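Local coordinates for protein B (PDB 5H6I), which is a secreted pore-forming toxin, the CAMP factor of Streptococcus agalactiae, that permeabilizes membranes and binds IgG, at residues Q232-V235 and T236-A240. Residues are numbered along the deposited sequence; the frame is centred on the assembly and turned at random.
Sequences QEIV and TLQAA
Thr236 and Gln232 meet within one alpha-helix, residues 227-245, the last helix of this all-helical chain. Their contact is the familiar i to i-4 bond of a helical threonine. Thr236 OG1 donates to Gln232 O at 2.8 Å. The hydroxyl comes from above the carbonyl plane, 44° out of it. Thr236 N reaches the same Gln232 O at 2.7 Å and lies closer to the plane, tilted by 18°. Gln232 O is thus gripped by two donors of one residue. The first torsion puts the hydroxyl there: OG1 sits beside the backbone N, anti to the carbonyl carbon (chi1 -60°), which turns it back toward the preceding turn.

The next residues continue the i to i-4 backbone pattern: Leu237 N bonds to Glu233 O, Gln238 N to Ile234 O and Ala239 N to Val235 O. Ile234 and Gln238 lie side by side and point the same way. Their side chains meet loosely, Ile234 CG2 standing 4.1 Å from Gln238 OE1. The amide end of Gln238 has a weak hydrogen bond to Glu185 in helix 179-196, against which Ile234 also packs.

Glu233 and Leu237 are the two buried residues here, on the face turned to the neighbouring helices. Leu237 touches Ile213 of helix 203-220 and Thr189 of helix 179-196. Glu233 OE2 is hydrogen-bonded to His215 of helix 203-220. These contacts join the helix to its two neighbours in the C-terminal helical bundle. Close to the backbone, Leu237 CB rests 3.4 Å from Glu233 O, and Gln238 CG lies 3.3 Å from Ile234 O.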
ATOM      1  N   GLN A 232      -6.434   8.908 -20.657  1.00 57.84           N
ATOM      2  CA  GLN A 232      -5.867   9.593 -21.815  1.00 60.49           C
ATOM      3  C   GLN A 232      -4.527  10.236 -21.476  1.00 55.29           C
ATOM      4  O   GLN A 232      -3.622  10.276 -22.318  1.00 55.14           O
ATOM      5  CB  GLN A 232      -6.845  10.643 -22.342  1.00 55.33           C
ATOM      6  CG  GLN A 232      -8.292  10.181 -22.393  1.00 64.16           C
ATOM      7  CD  GLN A 232      -9.235  11.265 -22.879  1.00 77.85           C
ATOM      8  OE1 GLN A 232      -9.591  11.312 -24.056  1.00 85.83           O
ATOM      9  NE2 GLN A 232      -9.640  12.148 -21.972  1.00 66.01           N
ATOM     10  N   GLU A 233      -4.383  10.747 -20.251  1.00 57.93           N
ATOM     11  CA  GLU A 233      -3.106  11.325 -19.845  1.00 57.03           C
ATOM     12  C   GLU A 233      -2.004  10.274 -19.810  1.00 57.68           C
ATOM     13  O   GLU A 233      -0.844  10.583 -20.105  1.00 64.61           O
ATOM     14  CB  GLU A 233      -3.243  11.999 -18.480  1.00 49.68           C
ATOM     15  CG  GLU A 233      -2.061  12.878 -18.099  1.00 52.08           C
ATOM     16  CD  GLU A 233      -1.842  14.010 -19.083  1.00 66.93           C
ATOM     17  OE1 GLU A 233      -2.843  14.558 -19.592  1.00 64.59           O
ATOM     18  OE2 GLU A 233      -0.669  14.351 -19.350  1.00 52.70           O
ATOM     19  N   ILE A 234      -2.344   9.033 -19.456  1.00 55.46           N
ATOM     20  CA  ILE A 234      -1.358   7.957 -19.482  1.00 59.29           C
ATOM     21  C   ILE A 234      -0.918   7.677 -20.912  1.00 60.86           C
ATOM     22  O   ILE A 234       0.271   7.466 -21.183  1.00 55.87           O
ATOM     23  CB  ILE A 234      -1.928   6.700 -18.799  1.00 52.66           C
ATOM     24  CG1 ILE A 234      -2.034   6.914 -17.285  1.00 56.45           C
ATOM     25  CG2 ILE A 234      -1.075   5.479 -19.114  1.00 44.04           C
ATOM     26  CD1 ILE A 234      -2.556   5.704 -16.531  1.00 61.74           C
ATOM     27  N   VAL A 235      -1.864   7.686 -21.855  1.00 57.43           N
ATOM     28  CA  VAL A 235      -1.538   7.438 -23.255  1.00 64.56           C
ATOM     29  C   VAL A 235      -0.802   8.629 -23.857  1.00 59.78           C
ATOM     30  O   VAL A 235       0.129   8.465 -24.655  1.00 62.12           O
ATOM     31  CB  VAL A 235      -2.820   7.098 -24.040  1.00 64.83           C
ATOM     32  CG1 VAL A 235      -2.687   7.502 -25.503  1.00 48.10           C
ATOM     33  CG2 VAL A 235      -3.147   5.616 -23.912  1.00 67.79           C
ATOM     34  N   THR A 236      -1.206   9.846 -23.485  1.00 48.09           N
ATOM     35  CA  THR A 236      -0.519  11.038 -23.977  1.00 54.32           C
ATOM     36  C   THR A 236       0.929  11.071 -23.512  1.00 64.61           C
ATOM     37  O   THR A 236       1.836  11.379 -24.296  1.00 58.92           O
ATOM     38  CB  THR A 236      -1.255  12.298 -23.518  1.00 50.10           C
ATOM     39  OG1 THR A 236      -2.595  12.275 -24.023  1.00 52.96           O
ATOM     40  CG2 THR A 236      -0.544  13.543 -24.026  1.00 49.89           C
ATOM     41  N   LEU A 237       1.171  10.750 -22.238  1.00 57.03           N
ATOM     42  CA  LEU A 237       2.540  10.713 -21.739  1.00 58.62           C
ATOM     43  C   LEU A 237       3.325   9.571 -22.373  1.00 55.69           C
ATOM     44  O   LEU A 237       4.513   9.723 -22.680  1.00 65.03           O
ATOM     45  CB  LEU A 237       2.544  10.594 -20.215  1.00 51.21           C
ATOM     46  CG  LEU A 237       3.923  10.601 -19.549  1.00 54.48           C
ATOM     47  CD1 LEU A 237       4.645  11.915 -19.815  1.00 54.82           C
ATOM     48  CD2 LEU A 237       3.806  10.347 -18.056  1.00 51.92           C
ATOM     49  N   GLN A 238       2.677   8.422 -22.583  1.00 64.84           N
ATOM     50  CA  GLN A 238       3.338   7.320 -23.272  1.00 62.75           C
ATOM     51  C   GLN A 238       3.663   7.692 -24.713  1.00 56.08           C
ATOM     52  O   GLN A 238       4.708   7.299 -25.244  1.00 58.42           O
ATOM     53  CB  GLN A 238       2.463   6.068 -23.225  1.00 54.69           C
ATOM     54  CG  GLN A 238       2.589   5.268 -21.940  1.00 64.10           C
ATOM     55  CD  GLN A 238       1.716   4.030 -21.937  1.00 74.57           C
ATOM     56  OE1 GLN A 238       0.644   4.011 -22.542  1.00 70.78           O
ATOM     57  NE2 GLN A 238       2.171   2.986 -21.255  1.00 75.33           N
ATOM     58  N   ALA A 239       2.776   8.451 -25.361  1.00 58.72           N
ATOM     59  CA  ALA A 239       3.055   8.921 -26.713  1.00 65.19           C
ATOM     60  C   ALA A 239       4.181   9.946 -26.726  1.00 63.92           C
ATOM     61  O   ALA A 239       4.944  10.016 -27.696  1.00 57.98           O
ATOM     62  CB  ALA A 239       1.791   9.512 -27.338  1.00 47.48           C
ATOM     63  N   ALA A 240       4.301  10.747 -25.665  1.00 65.12           N
ATOM     64  CA  ALA A 240       5.390  11.712 -25.590  1.00 61.97           C
ATOM     65  C   ALA A 240       6.728  11.029 -25.338  1.00 63.80           C
ATOM     66  O   ALA A 240       7.775  11.556 -25.730  1.00 53.48           O
ATOM     67  CB  ALA A 240       5.106  12.743 -24.501  1.00 45.88           C
TER